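Local atomic coordinates of Acarbose/maltose binding protein GacH (Streptomyces glaucescens, PDB entry 3K01), a protein that binds acarbose and an acarbose homolog, and probably maltose-type sugars, as the extracellular solute receptor of an ABC transporter. Residues D202-D214 and A398-K412. Numbering follows the deposited sequence.
Sequences DLVDEKNKTVTVD and ANTGDAYRKLLKDYK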
# COMPACT_ATOMS: atom_id res chain seq x y z
N ASP A 202 15.40 -4.62 4.85
CA ASP A 202 14.32 -5.19 4.07
C ASP A 202 14.07 -6.60 4.56
O ASP A 202 14.87 -7.15 5.34
CB ASP A 202 14.64 -5.20 2.57
CG ASP A 202 13.41 -5.00 1.70
OD1 ASP A 202 12.28 -5.34 2.12
OD2 ASP A 202 13.60 -4.54 0.55
N LEU A 203 12.99 -7.20 4.08
CA LEU A 203 12.52 -8.47 4.60
C LEU A 203 13.35 -9.64 4.07
O LEU A 203 13.90 -10.44 4.84
CB LEU A 203 11.03 -8.65 4.25
CG LEU A 203 10.12 -7.53 4.79
CD1 LEU A 203 8.67 -7.78 4.36
CD2 LEU A 203 10.23 -7.39 6.31
N VAL A 204 13.46 -9.72 2.75
CA VAL A 204 14.23 -10.78 2.09
C VAL A 204 14.91 -10.23 0.86
O VAL A 204 14.52 -9.19 0.31
CB VAL A 204 13.35 -11.99 1.67
CG1 VAL A 204 12.69 -12.62 2.84
CG2 VAL A 204 12.32 -11.57 0.60
N ASP A 205 15.94 -10.95 0.44
CA ASP A 205 16.58 -10.74 -0.85
C ASP A 205 16.10 -11.89 -1.75
O ASP A 205 16.60 -13.01 -1.66
CB ASP A 205 18.10 -10.74 -0.66
CG ASP A 205 18.87 -10.46 -1.94
OD1 ASP A 205 18.29 -10.52 -3.04
OD2 ASP A 205 20.08 -10.18 -1.82
N GLU A 206 15.09 -11.63 -2.58
CA GLU A 206 14.54 -12.66 -3.48
C GLU A 206 15.63 -13.20 -4.39
O GLU A 206 15.80 -14.41 -4.51
CB GLU A 206 13.43 -12.09 -4.37
CG GLU A 206 12.38 -11.24 -3.69
CD GLU A 206 11.35 -10.76 -4.69
OE1 GLU A 206 11.02 -9.55 -4.69
OE2 GLU A 206 10.88 -11.60 -5.50
N LYS A 207 16.36 -12.28 -5.02
CA LYS A 207 17.38 -12.61 -6.01
C LYS A 207 18.33 -13.68 -5.49
O LYS A 207 18.62 -14.66 -6.19
CB LYS A 207 18.16 -11.35 -6.43
CG LYS A 207 19.16 -11.57 -7.56
CD LYS A 207 19.81 -10.26 -7.98
CE LYS A 207 19.01 -9.55 -9.08
NZ LYS A 207 19.09 -10.27 -10.40
N ASN A 208 18.79 -13.51 -4.26
CA ASN A 208 19.74 -14.43 -3.65
C ASN A 208 19.11 -15.41 -2.67
O ASN A 208 19.81 -16.11 -1.95
CB ASN A 208 20.87 -13.66 -2.97
CG ASN A 208 21.72 -12.86 -3.94
OD1 ASN A 208 21.70 -11.63 -3.94
ND2 ASN A 208 22.49 -13.57 -4.77
N LYS A 209 17.77 -15.45 -2.65
CA LYS A 209 17.00 -16.30 -1.74
C LYS A 209 17.60 -16.28 -0.33
O LYS A 209 17.93 -17.31 0.25
CB LYS A 209 16.87 -17.72 -2.28
CG LYS A 209 15.92 -17.81 -3.48
CD LYS A 209 15.38 -19.23 -3.66
CE LYS A 209 16.43 -20.16 -4.25
NZ LYS A 209 16.64 -19.92 -5.72
N THR A 210 17.72 -15.07 0.22
CA THR A 210 18.32 -14.87 1.54
C THR A 210 17.36 -14.05 2.42
O THR A 210 16.85 -13.03 1.95
CB THR A 210 19.68 -14.15 1.42
OG1 THR A 210 20.53 -14.91 0.54
CG2 THR A 210 20.35 -14.00 2.79
N VAL A 211 17.14 -14.50 3.65
CA VAL A 211 16.38 -13.73 4.63
C VAL A 211 17.28 -12.60 5.13
O VAL A 211 18.44 -12.82 5.52
CB VAL A 211 15.94 -14.64 5.76
CG1 VAL A 211 15.40 -13.83 6.95
CG2 VAL A 211 14.88 -15.59 5.26
N THR A 212 16.77 -11.37 5.12
CA THR A 212 17.56 -10.21 5.53
C THR A 212 16.95 -9.45 6.72
O THR A 212 17.59 -8.52 7.23
CB THR A 212 17.81 -9.23 4.37
OG1 THR A 212 16.56 -8.85 3.81
CG2 THR A 212 18.68 -9.85 3.26
N VAL A 213 15.75 -9.82 7.16
CA VAL A 213 15.08 -9.09 8.25
C VAL A 213 15.84 -9.12 9.56
O VAL A 213 15.64 -8.25 10.43
CB VAL A 213 13.65 -9.63 8.46
CG1 VAL A 213 13.65 -10.96 9.19
CG2 VAL A 213 12.76 -8.60 9.17
N ASP A 214 16.73 -10.11 9.70
CA ASP A 214 17.53 -10.25 10.93
C ASP A 214 18.97 -9.78 10.77
O ASP A 214 19.83 -10.12 11.61
CB ASP A 214 17.45 -11.67 11.51
CG ASP A 214 17.85 -12.74 10.51
OD1 ASP A 214 18.15 -12.44 9.34
OD2 ASP A 214 17.90 -13.91 10.95
N ALA A 398 16.01 -11.92 15.42
CA ALA A 398 16.32 -13.35 15.25
C ALA A 398 15.05 -14.19 15.13
O ALA A 398 14.96 -15.09 14.27
CB ALA A 398 17.17 -13.82 16.44
N ASN A 399 14.06 -13.90 15.96
CA ASN A 399 12.81 -14.65 15.92
C ASN A 399 12.10 -14.42 14.58
O ASN A 399 11.51 -15.34 14.00
CB ASN A 399 11.87 -14.20 17.04
CG ASN A 399 12.27 -14.73 18.40
OD1 ASN A 399 13.06 -15.67 18.51
ND2 ASN A 399 11.72 -14.13 19.43
N THR A 400 12.15 -13.18 14.10
CA THR A 400 11.51 -12.85 12.82
C THR A 400 12.21 -13.64 11.70
O THR A 400 11.57 -14.25 10.85
CB THR A 400 11.56 -11.33 12.52
OG1 THR A 400 11.07 -10.60 13.66
CG2 THR A 400 10.66 -10.97 11.35
N GLY A 401 13.54 -13.63 11.71
CA GLY A 401 14.31 -14.34 10.69
C GLY A 401 14.08 -15.83 10.73
O GLY A 401 13.95 -16.48 9.69
N ASP A 402 14.01 -16.41 11.93
CA ASP A 402 13.77 -17.84 12.06
C ASP A 402 12.40 -18.19 11.51
O ASP A 402 12.25 -19.20 10.82
CB ASP A 402 13.87 -18.29 13.51
CG ASP A 402 15.29 -18.34 14.01
OD1 ASP A 402 16.23 -18.16 13.21
OD2 ASP A 402 15.46 -18.58 15.23
N ALA A 403 11.39 -17.37 11.81
CA ALA A 403 10.05 -17.62 11.30
C ALA A 403 10.09 -17.53 9.77
O ALA A 403 9.44 -18.34 9.08
CB ALA A 403 9.05 -16.63 11.89
N TYR A 404 10.84 -16.58 9.21
CA TYR A 404 10.92 -16.48 7.74
C TYR A 404 11.60 -17.70 7.13
O TYR A 404 11.13 -18.22 6.11
CB TYR A 404 11.66 -15.22 7.29
CG TYR A 404 10.88 -13.93 7.44
CD1 TYR A 404 9.70 -13.85 8.17
CD2 TYR A 404 11.39 -12.77 6.89
CE1 TYR A 404 9.03 -12.62 8.29
CE2 TYR A 404 10.73 -11.55 7.03
CZ TYR A 404 9.55 -11.49 7.70
OH TYR A 404 8.89 -10.29 7.83
N ARG A 405 12.69 -18.19 7.72
CA ARG A 405 13.36 -19.39 7.19
C ARG A 405 12.43 -20.60 7.24
O ARG A 405 12.46 -21.47 6.36
CB ARG A 405 14.69 -19.66 7.92
CG ARG A 405 15.71 -18.57 7.63
CD ARG A 405 17.08 -18.77 8.27
NE ARG A 405 17.90 -17.57 8.02
CZ ARG A 405 17.93 -16.50 8.82
NH1 ARG A 405 17.24 -16.50 9.95
NH2 ARG A 405 18.68 -15.46 8.50
N LYS A 406 11.58 -20.67 8.25
CA LYS A 406 10.62 -21.77 8.35
C LYS A 406 9.53 -21.67 7.28
O LYS A 406 9.10 -22.69 6.72
CB LYS A 406 10.01 -21.83 9.74
CG LYS A 406 10.94 -22.42 10.78
CD LYS A 406 10.34 -22.31 12.17
CE LYS A 406 11.07 -23.23 13.16
NZ LYS A 406 12.40 -22.72 13.56
N LEU A 407 9.08 -20.45 6.99
CA LEU A 407 8.06 -20.17 5.96
C LEU A 407 8.59 -20.36 4.54
O LEU A 407 7.85 -20.81 3.64
CB LEU A 407 7.60 -18.70 6.06
CG LEU A 407 6.66 -18.37 7.19
CD1 LEU A 407 6.60 -16.86 7.27
CD2 LEU A 407 5.27 -19.00 6.95
N LEU A 408 9.85 -19.97 4.35
CA LEU A 408 10.55 -19.96 3.07
C LEU A 408 11.62 -21.04 3.15
O LEU A 408 12.82 -20.79 3.39
CB LEU A 408 11.20 -18.60 2.80
CG LEU A 408 10.31 -17.37 2.92
CD1 LEU A 408 11.17 -16.15 2.94
CD2 LEU A 408 9.34 -17.27 1.74
N LYS A 409 11.17 -22.25 2.93
CA LYS A 409 11.97 -23.43 3.07
C LYS A 409 13.28 -23.42 2.28
O LYS A 409 14.23 -24.11 2.67
CB LYS A 409 11.12 -24.64 2.69
CG LYS A 409 9.90 -24.88 3.62
CD LYS A 409 9.23 -26.23 3.29
CE LYS A 409 7.68 -26.22 3.50
NZ LYS A 409 6.92 -27.39 2.85
N ASP A 410 13.34 -22.68 1.17
CA ASP A 410 14.55 -22.64 0.35
C ASP A 410 15.33 -21.33 0.41
O ASP A 410 16.14 -21.03 -0.47
CB ASP A 410 14.23 -23.00 -1.10
CG ASP A 410 13.27 -22.03 -1.77
OD1 ASP A 410 12.70 -21.13 -1.11
OD2 ASP A 410 13.05 -22.18 -3.01
N TYR A 411 15.09 -20.54 1.45
CA TYR A 411 15.90 -19.35 1.66
C TYR A 411 16.97 -19.61 2.71
O TYR A 411 16.74 -20.39 3.64
CB TYR A 411 15.02 -18.18 2.11
CG TYR A 411 14.34 -17.42 0.99
CD1 TYR A 411 13.52 -18.09 0.05
CD2 TYR A 411 14.48 -16.04 0.89
CE1 TYR A 411 12.90 -17.37 -0.97
CE2 TYR A 411 13.86 -15.33 -0.12
CZ TYR A 411 13.08 -15.99 -1.06
OH TYR A 411 12.45 -15.26 -2.05
N LYS A 412 18.13 -18.98 2.54
CA LYS A 412 19.19 -19.00 3.55
C LYS A 412 18.93 -17.94 4.61
O LYS A 412 18.35 -16.90 4.30
CB LYS A 412 20.57 -18.71 2.92
CG LYS A 412 21.37 -19.94 2.54
CD LYS A 412 21.37 -20.15 1.04
CE LYS A 412 22.46 -21.13 0.60
NZ LYS A 412 23.84 -20.67 0.97
OXT LYS A 412 19.31 -18.11 5.78
O HOH W 1 19.81 -15.12 6.01
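The two-stranded hairpin 204-205/210-211, with its G1 beta bulge, packs against the C-terminal helix and the chain end that follows it, in a bacterial solute-binding protein. After the type I turn Leu408-Tyr411, the last residue pairs with the hairpin through two backbone bonds: Lys412 N donates to Lys209 O (2.8 Å), and Val211 N meets Lys412 O almost straight (N-H...O 172°). The Tyr411 ring lies between two groups: Lys209 CA over one face, 3.8 Å from the ring centroid and 17° off the normal, a CH-pi contact, and Leu408 CD1 over the opposite one.

Val211 links this end to the helix. Its CG2 reaches Tyr404 CB at 3.8 Å, and its CB lies over one face of the Arg405 guanidinium. Val213 CG1 touches Tyr404 CE2 at 3.7 Å and also packs on Thr400 CG2; Tyr404 OH itself bonds to Leu375 O, beside helix 376-387.

Arg405 runs extended from CG to NE, and in the conformer described here its guanidinium is gripped along its edge. NH1 (2.9 Å) and NH2 (3.0 Å) both donate to Asp214 OD2, which lies within 1° of the guanidinium plane, whereas NE binds the terminal carboxylate at Lys412 OXT, 2.7 Å away. Water 1 accepts from NH2 and donates to Val211 O and Lys412 O.

Acceptors at NE, NH1 and NH2 would fix the rotation of the guanidinium in that conformer, and its positive charge probably offsets both the Asp214 carboxylate and the chain terminus, holding the C-terminal residue against the hairpin.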